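Local coordinates for vaginolysin (Gardnerella vaginalis, PDB 5IMY), which probably binds cholesterol in host membranes and lyses the cells as a pore-forming toxin of the cholesterol-dependent cytolysin family, at residues 71-76 / 362-367; 118-123 / 219-224; 172-177 / 207-212; 379-384 / 430-435; 389-394 / 420-425. One frame throughout, in Å; residues are numbered along the deposited sequence.

How the interactions relate
From the N terminus, interaction 1 begins on strand 62-76 (71-76) and closes only when residues 362-367, at the start of strand 363-389, arrive 286 residues later. Inside that large loop, interaction 2 brings 118-123 to 219-224, and nested within it interaction 3 joins 172-177 to 207-212. Both use strand 208-223 and therefore share one sheet, their centres about 35 Å apart. Once interaction 1 is closed, strand 363-389 runs on into the beta sandwich, where interaction 4 pairs 379-384 with 430-435, about 48 Å away between centres. Interaction 5 (389-394 with 420-425) nests inside interaction 4 and touches it, Tyr394 packing on Leu384 toward the far end of the molecule.

Interaction 1: 71-76 / 362-367; sequences NITNTT and TLQSNS
Ile72 pairs with Ser367 through two backbone bonds, the first of them, Ile72 N to Ser367 O at 3.1 Å, almost straight at 177°. With CG1 anti to the backbone N (chi1 -175°), CG2 takes the crowded position between N and the carbonyl carbon, 3.4 Å from Ser367 O. The Ile72 side chain also packs on helix 177-184 (Gln179, Ala182, Lys183). Thr73 faces the other side of the sheet, alongside Asn366; its OG1 sits 3.6 Å from Asn366 CB, while the two backbones draw in to a CA-CA distance of 4.1 Å. Asn74 returns to the helix side and forms a short pair with Ser365: Asn74 N to Ser365 O is 2.6 Å and Ser365 N to Asn74 O 2.7 Å. Thr75 lays its CG2 methyl across Thr362, 3.6 Å from Thr362 CB. Thr76 completes the ladder with Leu363, whose N reaches Thr76 O at 2.8 Å; the Thr76 hydroxyl bonds instead to the backbone N of Asn78. Strands 62-76 and 363-389 are neighbours in the long sheet that runs on towards the C-terminal beta sandwich, as in other cholesterol-dependent cytolysins; strand 41-43 takes the other edge of 363-389. All six hydrogen bonds between the segments are main chain to main chain and hold the strands together; the small polar side chains contribute mainly van der Waals contact.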
# COMPACT_ATOMS: atom_id res chain seq x y z
N ASN A 71 2.01 18.38 1.54
CA ASN A 71 1.92 19.79 1.88
C ASN A 71 1.81 19.92 3.39
O ASN A 71 1.12 19.13 4.03
CB ASN A 71 0.72 20.46 1.20
CG ASN A 71 0.34 21.78 1.84
OD1 ASN A 71 0.84 22.84 1.46
ND2 ASN A 71 -0.54 21.72 2.83
N ILE A 72 2.49 20.91 3.95
CA ILE A 72 2.39 21.24 5.37
C ILE A 72 1.77 22.62 5.49
O ILE A 72 2.19 23.56 4.80
CB ILE A 72 3.75 21.19 6.07
CG1 ILE A 72 3.57 21.41 7.58
CG2 ILE A 72 4.74 22.17 5.43
CD1 ILE A 72 4.61 22.30 8.24
N THR A 73 0.75 22.74 6.33
CA THR A 73 0.17 24.03 6.69
C THR A 73 0.23 24.16 8.21
O THR A 73 -0.18 23.25 8.93
CB THR A 73 -1.28 24.15 6.21
OG1 THR A 73 -1.36 23.81 4.82
CG2 THR A 73 -1.80 25.57 6.42
N ASN A 74 0.74 25.29 8.68
CA ASN A 74 0.90 25.52 10.11
C ASN A 74 0.34 26.88 10.47
O ASN A 74 0.61 27.87 9.79
CB ASN A 74 2.38 25.43 10.52
CG ASN A 74 2.56 25.31 12.02
OD1 ASN A 74 1.70 24.77 12.72
ND2 ASN A 74 3.67 25.83 12.52
N THR A 75 -0.44 26.93 11.55
CA THR A 75 -1.00 28.16 12.07
C THR A 75 -0.64 28.26 13.55
O THR A 75 -0.99 27.37 14.33
CB THR A 75 -2.52 28.20 11.89
OG1 THR A 75 -2.84 28.07 10.49
CG2 THR A 75 -3.10 29.51 12.41
N THR A 76 0.06 29.32 13.92
CA THR A 76 0.50 29.50 15.30
C THR A 76 0.45 30.98 15.66
O THR A 76 0.55 31.85 14.79
CB THR A 76 1.92 28.95 15.51
OG1 THR A 76 2.29 29.11 16.88
CG2 THR A 76 2.92 29.68 14.62
N THR A 362 -2.75 35.12 14.47
CA THR A 362 -2.10 33.87 14.10
C THR A 362 -1.41 34.02 12.75
O THR A 362 -1.87 34.75 11.88
CB THR A 362 -3.11 32.72 14.03
OG1 THR A 362 -4.11 33.01 13.05
CG2 THR A 362 -3.77 32.50 15.38
N LEU A 363 -0.29 33.32 12.60
CA LEU A 363 0.48 33.31 11.37
C LEU A 363 0.30 31.97 10.68
O LEU A 363 0.59 30.92 11.28
CB LEU A 363 1.96 33.58 11.64
CG LEU A 363 2.35 35.06 11.78
CD1 LEU A 363 1.81 35.64 13.08
CD2 LEU A 363 3.86 35.23 11.69
N GLN A 364 -0.16 32.00 9.44
CA GLN A 364 -0.35 30.79 8.64
C GLN A 364 0.85 30.64 7.71
O GLN A 364 1.17 31.56 6.95
CB GLN A 364 -1.65 30.86 7.84
CG GLN A 364 -1.80 29.78 6.78
CD GLN A 364 -3.17 29.78 6.13
OE1 GLN A 364 -4.18 29.57 6.79
NE2 GLN A 364 -3.20 30.03 4.82
N SER A 365 1.50 29.48 7.78
CA SER A 365 2.62 29.16 6.90
C SER A 365 2.35 27.81 6.26
O SER A 365 1.98 26.86 6.95
CB SER A 365 3.94 29.13 7.67
OG SER A 365 4.24 30.41 8.19
N ASN A 366 2.53 27.73 4.94
CA ASN A 366 2.36 26.47 4.24
C ASN A 366 3.39 26.37 3.13
O ASN A 366 3.85 27.38 2.59
CB ASN A 366 0.94 26.33 3.66
CG ASN A 366 0.74 27.15 2.40
OD1 ASN A 366 1.20 28.29 2.30
ND2 ASN A 366 0.05 26.57 1.43
N SER A 367 3.76 25.14 2.80
CA SER A 367 4.76 24.88 1.78
C SER A 367 4.61 23.45 1.29
O SER A 367 4.38 22.54 2.09
CB SER A 367 6.17 25.11 2.31
OG SER A 367 7.14 24.64 1.39

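Interaction 2: 118-123 / 219-224; sequences LSVDLP and YTVSVD
Leu118 to Val120 and Val221 to Val223 form an antiparallel ladder in the large sheet of the Thiol-activated cytolysin region, where strand 116-120 ends beside strand 208-223. Ser119 and Ser222 are its hydrogen-bonded pair, with Ser222 N to Ser119 O at 2.7 Å. On the face turned to helix 139-158, Leu118 CD2 meets Val223 CG2 at 3.9 Å, and Val120 CG2 approaches Tyr219 CD1 at the same distance. Leu122, already past the strand, sets CD2 3.5 Å from Tyr219 CB; the Tyr219 ring also meets that of Tyr261 on the neighbouring strand. Beyond Val120 the ladder changes character. The bond from Asp121 N to Thr220 O is weak, and in return Thr220 N is accepted not by a carbonyl but by Asp121 OD1, at 2.7 Å and 175°. The carboxylate gets there because CG stands between the backbone N and the carbonyl carbon (chi1 64°), and the N-H comes from above its plane. A water donates to Asp121 OD2 at 2.6 Å and also bonds to Thr220 OG1. With one oxygen on the peptide N-H and the other on water, the carboxylate replaces the missing strand acceptor, and its negative charge probably strengthens that bond.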
# COMPACT_ATOMS: atom_id res chain seq x y z
N LEU A 118 2.24 46.33 32.82
CA LEU A 118 2.63 44.95 32.61
C LEU A 118 2.28 44.12 33.84
O LEU A 118 2.17 44.64 34.96
CB LEU A 118 4.13 44.84 32.33
CG LEU A 118 4.69 45.83 31.32
CD1 LEU A 118 6.17 45.59 31.12
CD2 LEU A 118 3.94 45.74 30.00
N SER A 119 2.11 42.82 33.62
CA SER A 119 1.85 41.90 34.71
C SER A 119 2.61 40.60 34.48
O SER A 119 2.82 40.19 33.34
CB SER A 119 0.36 41.59 34.86
OG SER A 119 0.19 40.50 35.74
N VAL A 120 3.00 39.97 35.58
CA VAL A 120 3.72 38.70 35.55
C VAL A 120 2.91 37.69 36.35
O VAL A 120 2.37 38.01 37.42
CB VAL A 120 5.15 38.85 36.12
CG1 VAL A 120 5.12 39.21 37.60
CG2 VAL A 120 5.95 37.58 35.88
N ASP A 121 2.83 36.47 35.83
CA ASP A 121 1.96 35.43 36.39
C ASP A 121 2.69 34.52 37.37
O ASP A 121 2.48 33.30 37.36
CB ASP A 121 1.35 34.62 35.25
CG ASP A 121 2.39 33.86 34.45
OD1 ASP A 121 3.59 34.15 34.60
OD2 ASP A 121 2.00 32.96 33.67
N LEU A 122 3.53 35.08 38.23
CA LEU A 122 4.30 34.26 39.16
C LEU A 122 3.48 33.97 40.42
O LEU A 122 2.73 34.83 40.89
CB LEU A 122 5.60 34.96 39.55
CG LEU A 122 6.68 34.96 38.46
CD1 LEU A 122 7.79 35.95 38.79
CD2 LEU A 122 7.25 33.56 38.29
N PRO A 123 3.61 32.77 41.00
CA PRO A 123 2.83 32.45 42.19
C PRO A 123 3.30 33.24 43.40
O PRO A 123 4.46 33.64 43.50
CB PRO A 123 3.06 30.95 42.37
CG PRO A 123 4.41 30.73 41.81
CD PRO A 123 4.55 31.69 40.65
N TYR A 219 7.48 31.67 33.38
CA TYR A 219 6.47 32.68 33.65
C TYR A 219 6.26 33.51 32.38
O TYR A 219 7.07 33.46 31.45
CB TYR A 219 6.88 33.59 34.82
CG TYR A 219 8.25 34.20 34.67
CD1 TYR A 219 8.44 35.37 33.94
CD2 TYR A 219 9.36 33.62 35.27
CE1 TYR A 219 9.69 35.94 33.81
CE2 TYR A 219 10.62 34.18 35.15
CZ TYR A 219 10.78 35.34 34.42
OH TYR A 219 12.03 35.90 34.29
N THR A 220 5.17 34.26 32.38
CA THR A 220 4.77 35.06 31.23
C THR A 220 4.52 36.49 31.69
O THR A 220 3.84 36.72 32.69
CB THR A 220 3.51 34.49 30.57
OG1 THR A 220 3.80 33.20 30.01
CG2 THR A 220 2.99 35.41 29.47
N VAL A 221 5.09 37.45 30.96
CA VAL A 221 4.84 38.86 31.19
C VAL A 221 3.79 39.30 30.18
O VAL A 221 3.99 39.18 28.97
CB VAL A 221 6.12 39.70 31.05
CG1 VAL A 221 5.82 41.18 31.26
CG2 VAL A 221 7.18 39.22 32.04
N SER A 222 2.67 39.82 30.68
CA SER A 222 1.51 40.13 29.86
C SER A 222 1.17 41.61 29.96
O SER A 222 1.54 42.30 30.92
CB SER A 222 0.31 39.28 30.27
OG SER A 222 -0.88 39.76 29.67
N VAL A 223 0.44 42.08 28.95
CA VAL A 223 -0.01 43.46 28.87
C VAL A 223 -1.47 43.52 29.29
O VAL A 223 -2.26 42.62 28.97
CB VAL A 223 0.19 44.02 27.45
CG1 VAL A 223 -0.61 45.31 27.25
CG2 VAL A 223 1.67 44.27 27.19
N ASP A 224 -1.84 44.59 29.98
CA ASP A 224 -3.21 44.76 30.44
C ASP A 224 -4.11 45.27 29.31
O ASP A 224 -3.65 45.86 28.33
CB ASP A 224 -3.27 45.73 31.62
CG ASP A 224 -3.42 45.02 32.96
OD1 ASP A 224 -4.11 43.99 33.01
OD2 ASP A 224 -2.84 45.51 33.95
O HOH W 1 3.05 31.43 31.90

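Interaction 3: 172-177 / 207-212; sequences ASAQSM and KQTQIV
Ala172 and Ile211 make the main-chain grip: Ile211 N reaches Ala172 O at 2.8 Å, and Ala172 N reaches Ile211 O at 2.9 Å, the latter noticeably bent at 137°. Two residue pairs further along, Thr209 O takes over as acceptor. Ala174 N bonds to it at 3.2 Å, coming from well above the carbonyl plane, and Ser173 OG adds a weak bond to the same oxygen at 3.4 Å. Two donors therefore share one carbonyl just where strand 166-173 stops. The methyl of Ala174 points toward the partner strand and is held by Thr209 CG2 at 3.7 Å and Ile211 CG1 at 3.9 Å. On the other face the Gln210 chain leaves anti to the backbone N (chi1 -162°) and then bends at CB-CG, bringing its end over the Ala172-Ser173 peptide. Further out, the departing chain is fixed by Gln175, which bonds to Thr372 N through OE1, and by Ser176, the N-cap of helix 177-184, whose OG bonds to Gln179 N. The short helices between these two strands, and helix 278-286 beside them, probably correspond to the helical clusters that relatives refold into membrane-spanning hairpins. Leu180 and Phe184 of helix 177-184 pack on Ala172, while Gln279 of helix 278-286 meets Ser173 and Gln210. The far edge of 208-223 is hydrogen-bonded to strand 263-271.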
# COMPACT_ATOMS: atom_id res chain seq x y z
N ALA A 172 8.52 17.57 14.02
CA ALA A 172 8.38 17.48 12.57
C ALA A 172 9.50 16.63 12.02
O ALA A 172 10.63 16.69 12.52
CB ALA A 172 8.40 18.87 11.92
N SER A 173 9.19 15.84 11.00
CA SER A 173 10.21 15.06 10.32
C SER A 173 11.04 15.97 9.42
O SER A 173 10.50 16.84 8.73
CB SER A 173 9.56 13.95 9.49
OG SER A 173 10.33 12.77 9.52
N ALA A 174 12.35 15.78 9.45
CA ALA A 174 13.25 16.58 8.61
C ALA A 174 13.14 16.09 7.18
O ALA A 174 13.59 14.98 6.85
CB ALA A 174 14.68 16.49 9.13
N GLN A 175 12.55 16.90 6.32
CA GLN A 175 12.34 16.56 4.92
C GLN A 175 12.87 17.62 3.97
O GLN A 175 13.47 17.28 2.95
CB GLN A 175 10.84 16.34 4.66
CG GLN A 175 10.27 15.12 5.38
CD GLN A 175 10.86 13.82 4.86
OE1 GLN A 175 11.37 13.75 3.74
NE2 GLN A 175 10.80 12.78 5.68
N SER A 176 12.66 18.90 4.27
CA SER A 176 13.20 19.98 3.45
C SER A 176 13.27 21.24 4.30
O SER A 176 12.46 21.43 5.21
CB SER A 176 12.35 20.23 2.20
OG SER A 176 11.11 20.82 2.54
N MET A 177 14.25 22.08 4.00
CA MET A 177 14.40 23.33 4.74
C MET A 177 13.16 24.22 4.60
O MET A 177 12.94 25.08 5.46
CB MET A 177 15.64 24.09 4.26
CG MET A 177 15.97 25.32 5.09
SD MET A 177 16.29 24.93 6.82
CE MET A 177 17.80 23.97 6.69
N LYS A 207 18.99 7.70 6.49
CA LYS A 207 18.67 8.14 7.84
C LYS A 207 17.18 8.42 7.96
O LYS A 207 16.48 8.66 6.97
CB LYS A 207 19.44 9.41 8.23
CG LYS A 207 20.89 9.19 8.61
CD LYS A 207 21.44 10.43 9.31
CE LYS A 207 22.96 10.39 9.40
NZ LYS A 207 23.47 11.39 10.37
N GLN A 208 16.70 8.37 9.20
CA GLN A 208 15.44 8.98 9.60
C GLN A 208 15.77 10.05 10.64
O GLN A 208 16.58 9.81 11.54
CB GLN A 208 14.47 7.95 10.19
CG GLN A 208 13.78 7.08 9.15
CD GLN A 208 12.79 6.12 9.77
OE1 GLN A 208 11.59 6.38 9.83
NE2 GLN A 208 13.29 4.98 10.25
N THR A 209 15.16 11.22 10.50
CA THR A 209 15.50 12.35 11.35
C THR A 209 14.24 13.04 11.85
O THR A 209 13.27 13.19 11.11
CB THR A 209 16.38 13.37 10.60
OG1 THR A 209 17.58 12.73 10.16
CG2 THR A 209 16.75 14.54 11.51
N GLN A 210 14.27 13.45 13.12
CA GLN A 210 13.17 14.17 13.74
C GLN A 210 13.70 15.46 14.34
O GLN A 210 14.74 15.46 15.00
CB GLN A 210 12.51 13.31 14.83
CG GLN A 210 11.12 13.78 15.23
CD GLN A 210 10.10 13.59 14.13
OE1 GLN A 210 10.34 12.87 13.16
NE2 GLN A 210 8.94 14.23 14.27
N ILE A 211 12.99 16.56 14.10
CA ILE A 211 13.33 17.87 14.64
C ILE A 211 12.24 18.27 15.62
O ILE A 211 11.04 18.17 15.31
CB ILE A 211 13.48 18.92 13.53
CG1 ILE A 211 14.52 18.47 12.50
CG2 ILE A 211 13.86 20.28 14.13
CD1 ILE A 211 15.90 18.20 13.07
N VAL A 212 12.64 18.72 16.80
CA VAL A 212 11.70 19.03 17.88
C VAL A 212 12.15 20.31 18.57
O VAL A 212 13.31 20.43 18.98
CB VAL A 212 11.60 17.88 18.90
CG1 VAL A 212 10.59 18.20 19.98
CG2 VAL A 212 11.24 16.58 18.19

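Interaction 4: 379-384 / 430-435; sequences NGYLTL and TIQFKG
This is an antiparallel pair within the C-terminal beta sandwich of the cytolysin fold, the part that in relatives meets the membrane; strand 363-389, having run from the middle of the elongated molecule, enters it here and lies against strand 426-433. Gly380 pairs with Phe433 and Leu382 with Ile431, each by two backbone hydrogen bonds, among them Phe433 N to Gly380 O at 2.8 Å and Ile431 N to Leu382 O at 2.6 Å. On the other edge of strand 363-389, Tyr381 and Thr383 bond through their backbones to the chain around strand 469-475, so this strand lies inside its sheet. The two faces differ in chemistry. Tyr381, Thr383, Thr430 and Gln432 stand on the outer one. There Tyr381 and Gln432 lie side by side and point the same way, ring and amide planes 88° apart; Thr383 and Thr430 do likewise, the Thr430 CG2 methyl 3.2 Å from Thr383 OG1, and the Thr383 hydroxyl's hydrogen bond goes to Gln469 OE1. The inner face is apolar and turns to the second sheet of the sandwich, where Ile442 and Leu440 pack on Leu382 and Phe433, and Trp398 meets the Phe433 ring edge-to-face. Leu382 sends CG anti to its backbone N (chi1 168°), which brings its branches alongside Ile431: Leu382 CD2 to Ile431 CD1 is 4.0 Å. The same Ile431 CD1 touches Leu384 CD1 at 4.1 Å. Beside them, the Phe433 ring directs its edge at Leu382, with CE2 lying 3.6 Å from Leu382 CB, close to the ring plane.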
# COMPACT_ATOMS: atom_id res chain seq x y z
N ASN A 379 15.25 -11.05 5.60
CA ASN A 379 14.81 -12.41 5.30
C ASN A 379 15.29 -13.38 6.36
O ASN A 379 16.32 -13.16 7.02
CB ASN A 379 15.32 -12.83 3.91
CG ASN A 379 16.82 -12.74 3.79
OD1 ASN A 379 17.54 -12.60 4.78
ND2 ASN A 379 17.32 -12.83 2.55
N GLY A 380 14.54 -14.47 6.54
CA GLY A 380 14.83 -15.47 7.54
C GLY A 380 15.05 -16.84 6.92
O GLY A 380 14.79 -17.07 5.73
N TYR A 381 15.54 -17.77 7.75
CA TYR A 381 15.90 -19.10 7.31
C TYR A 381 15.24 -20.15 8.20
O TYR A 381 15.15 -19.98 9.42
CB TYR A 381 17.43 -19.29 7.33
CG TYR A 381 18.18 -18.35 6.41
CD1 TYR A 381 18.50 -18.73 5.12
CD2 TYR A 381 18.56 -17.09 6.84
CE1 TYR A 381 19.19 -17.88 4.28
CE2 TYR A 381 19.25 -16.23 6.00
CZ TYR A 381 19.56 -16.63 4.72
OH TYR A 381 20.24 -15.78 3.88
N LEU A 382 14.79 -21.24 7.58
CA LEU A 382 14.24 -22.40 8.28
C LEU A 382 15.06 -23.63 7.90
O LEU A 382 15.19 -23.94 6.72
CB LEU A 382 12.77 -22.62 7.93
CG LEU A 382 12.18 -23.97 8.37
CD1 LEU A 382 12.19 -24.10 9.88
CD2 LEU A 382 10.77 -24.14 7.83
N THR A 383 15.59 -24.32 8.91
CA THR A 383 16.41 -25.50 8.70
C THR A 383 15.68 -26.73 9.23
O THR A 383 15.18 -26.72 10.36
CB THR A 383 17.77 -25.35 9.41
OG1 THR A 383 18.56 -24.39 8.70
CG2 THR A 383 18.52 -26.68 9.48
N LEU A 384 15.61 -27.77 8.41
CA LEU A 384 15.00 -29.04 8.79
C LEU A 384 16.07 -30.12 8.83
O LEU A 384 16.80 -30.31 7.85
CB LEU A 384 13.90 -29.44 7.79
CG LEU A 384 12.94 -28.35 7.31
CD1 LEU A 384 12.15 -28.87 6.13
CD2 LEU A 384 12.01 -27.89 8.42
N THR A 430 17.79 -26.14 4.24
CA THR A 430 17.42 -24.84 4.79
C THR A 430 16.56 -24.11 3.77
O THR A 430 16.81 -24.19 2.56
CB THR A 430 18.66 -24.01 5.14
OG1 THR A 430 19.19 -23.41 3.95
CG2 THR A 430 19.72 -24.87 5.79
N ILE A 431 15.55 -23.40 4.25
CA ILE A 431 14.60 -22.68 3.41
C ILE A 431 14.75 -21.19 3.67
O ILE A 431 14.90 -20.77 4.83
CB ILE A 431 13.15 -23.14 3.67
CG1 ILE A 431 13.01 -24.65 3.43
CG2 ILE A 431 12.18 -22.38 2.77
CD1 ILE A 431 11.82 -25.27 4.12
N GLN A 432 14.70 -20.39 2.61
CA GLN A 432 14.76 -18.94 2.71
C GLN A 432 13.36 -18.35 2.66
O GLN A 432 12.51 -18.80 1.88
CB GLN A 432 15.61 -18.34 1.60
CG GLN A 432 16.99 -17.91 2.05
CD GLN A 432 17.67 -17.00 1.04
OE1 GLN A 432 17.02 -16.23 0.34
NE2 GLN A 432 19.00 -17.08 0.98
N PHE A 433 13.12 -17.33 3.48
CA PHE A 433 11.83 -16.66 3.55
C PHE A 433 12.03 -15.16 3.46
O PHE A 433 12.87 -14.60 4.17
CB PHE A 433 11.10 -17.00 4.84
CG PHE A 433 10.57 -18.40 4.89
CD1 PHE A 433 9.48 -18.77 4.11
CD2 PHE A 433 11.15 -19.35 5.70
CE1 PHE A 433 8.99 -20.05 4.15
CE2 PHE A 433 10.66 -20.65 5.74
CZ PHE A 433 9.58 -20.99 4.96
N LYS A 434 11.27 -14.51 2.58
CA LYS A 434 11.18 -13.06 2.60
C LYS A 434 10.75 -12.60 3.99
O LYS A 434 9.93 -13.24 4.65
CB LYS A 434 10.18 -12.57 1.56
CG LYS A 434 10.59 -12.86 0.12
CD LYS A 434 9.38 -13.09 -0.77
CE LYS A 434 9.80 -13.47 -2.18
NZ LYS A 434 8.84 -14.43 -2.80
N GLY A 435 11.33 -11.49 4.44
CA GLY A 435 11.03 -10.99 5.78
C GLY A 435 9.59 -10.55 5.97
O GLY A 435 9.20 -10.30 7.12

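Interaction 5: 389-394 / 420-425; sequences AYVARY and GKYRTA
Val391 and Tyr422 cross slantwise, Val391 CG1 coming within 3.5 Å of Tyr422 CD1. Next along, the backbones join in a single antiparallel bridge, Ala392 N to Arg423 O at 2.9 Å and Arg423 N to Ala392 O at 2.6 Å. The aliphatic part of Arg393 then runs along the opposing main chain: its CG lies 3.3 Å from Lys421 O and its CD 3.5 Å from Gly420 O. A bend at CG-CD (chi3 -77°) turns the guanidinium, which makes a cation-pi contact with Trp455. These are loops at the tip of the C-terminal beta sandwich, and Trp455 belongs to the tryptophan-rich undecapeptide that in the family is linked with membrane recognition. Arg423 bends earlier, at CB-CG (chi2 -66°), and its CB touches Ala392 O at 3.2 Å. Its CG approaches the Tyr394 ring obliquely, 3.9 Å from Tyr394 CD2, and the ring and guanidinium planes are turned 44° against each other. Lys421 CB lies over one face of the Arg423 guanidinium, offset toward its rim, while Arg423 NH2 hydrogen-bonds to Gly418 O and the Tyr394 hydroxyl makes a weak bond to Asn474.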
# COMPACT_ATOMS: atom_id res chain seq x y z
N ALA A 389 14.52 -42.96 12.64
CA ALA A 389 14.30 -44.26 12.02
C ALA A 389 12.85 -44.40 11.57
O ALA A 389 12.10 -45.21 12.11
CB ALA A 389 14.65 -45.38 13.00
N TYR A 390 12.46 -43.61 10.57
CA TYR A 390 11.11 -43.63 10.04
C TYR A 390 11.03 -42.63 8.90
O TYR A 390 11.87 -41.74 8.77
CB TYR A 390 10.06 -43.30 11.11
CG TYR A 390 10.38 -42.06 11.92
CD1 TYR A 390 10.26 -40.79 11.37
CD2 TYR A 390 10.80 -42.17 13.24
CE1 TYR A 390 10.55 -39.66 12.11
CE2 TYR A 390 11.09 -41.04 13.99
CZ TYR A 390 10.96 -39.79 13.42
OH TYR A 390 11.25 -38.67 14.16
N VAL A 391 10.00 -42.79 8.07
CA VAL A 391 9.74 -41.84 6.99
C VAL A 391 9.00 -40.64 7.55
O VAL A 391 8.16 -40.76 8.45
CB VAL A 391 8.93 -42.52 5.87
CG1 VAL A 391 8.75 -41.56 4.70
CG2 VAL A 391 9.61 -43.80 5.42
N ALA A 392 9.33 -39.46 7.03
CA ALA A 392 8.71 -38.22 7.46
C ALA A 392 8.32 -37.40 6.24
O ALA A 392 8.86 -37.56 5.14
CB ALA A 392 9.64 -37.40 8.36
N ARG A 393 7.35 -36.51 6.45
CA ARG A 393 6.94 -35.53 5.46
C ARG A 393 6.91 -34.16 6.12
O ARG A 393 7.06 -34.03 7.33
CB ARG A 393 5.56 -35.88 4.87
CG ARG A 393 5.57 -37.12 4.00
CD ARG A 393 4.27 -37.29 3.24
NE ARG A 393 3.19 -37.79 4.08
CZ ARG A 393 1.96 -38.04 3.65
NH1 ARG A 393 1.65 -37.84 2.37
NH2 ARG A 393 1.04 -38.50 4.48
N TYR A 394 6.74 -33.12 5.31
CA TYR A 394 6.63 -31.77 5.84
C TYR A 394 5.42 -31.08 5.22
O TYR A 394 5.08 -31.32 4.05
CB TYR A 394 7.90 -30.94 5.58
CG TYR A 394 9.09 -31.34 6.44
CD1 TYR A 394 9.18 -30.92 7.76
CD2 TYR A 394 10.11 -32.12 5.93
CE1 TYR A 394 10.27 -31.27 8.54
CE2 TYR A 394 11.20 -32.49 6.71
CZ TYR A 394 11.27 -32.06 8.02
OH TYR A 394 12.34 -32.41 8.80
N GLY A 420 4.54 -32.43 0.83
CA GLY A 420 4.17 -33.79 1.16
C GLY A 420 5.06 -34.85 0.54
O GLY A 420 4.57 -35.89 0.08
N LYS A 421 6.37 -34.61 0.54
CA LYS A 421 7.33 -35.55 -0.03
C LYS A 421 7.93 -36.43 1.06
O LYS A 421 8.13 -36.00 2.20
CB LYS A 421 8.46 -34.80 -0.75
CG LYS A 421 8.07 -34.26 -2.11
CD LYS A 421 9.11 -33.28 -2.61
CE LYS A 421 8.78 -32.77 -4.01
NZ LYS A 421 9.82 -31.82 -4.50
N TYR A 422 8.21 -37.68 0.70
CA TYR A 422 8.80 -38.62 1.64
C TYR A 422 10.24 -38.24 1.94
O TYR A 422 11.05 -38.07 1.02
CB TYR A 422 8.73 -40.04 1.09
CG TYR A 422 7.33 -40.59 0.98
CD1 TYR A 422 6.54 -40.77 2.11
CD2 TYR A 422 6.78 -40.93 -0.25
CE1 TYR A 422 5.26 -41.27 2.02
CE2 TYR A 422 5.50 -41.44 -0.35
CZ TYR A 422 4.74 -41.60 0.79
OH TYR A 422 3.46 -42.10 0.70
N ARG A 423 10.56 -38.10 3.23
CA ARG A 423 11.90 -37.79 3.69
C ARG A 423 12.43 -38.99 4.46
O ARG A 423 11.79 -39.44 5.42
CB ARG A 423 11.89 -36.54 4.58
CG ARG A 423 11.13 -35.36 3.99
CD ARG A 423 11.79 -34.83 2.73
NE ARG A 423 11.00 -33.78 2.10
CZ ARG A 423 11.27 -33.25 0.91
NH1 ARG A 423 12.31 -33.66 0.21
NH2 ARG A 423 10.48 -32.29 0.43
N THR A 424 13.59 -39.50 4.05
CA THR A 424 14.12 -40.75 4.58
C THR A 424 15.50 -40.55 5.18
O THR A 424 16.16 -39.53 4.96
CB THR A 424 14.18 -41.82 3.48
OG1 THR A 424 14.77 -43.02 4.02
CG2 THR A 424 15.01 -41.34 2.30
N ALA A 425 15.93 -41.55 5.94
CA ALA A 425 17.26 -41.59 6.54
C ALA A 425 17.63 -40.25 7.15
O ALA A 425 16.97 -39.79 8.09
CB ALA A 425 18.30 -42.03 5.50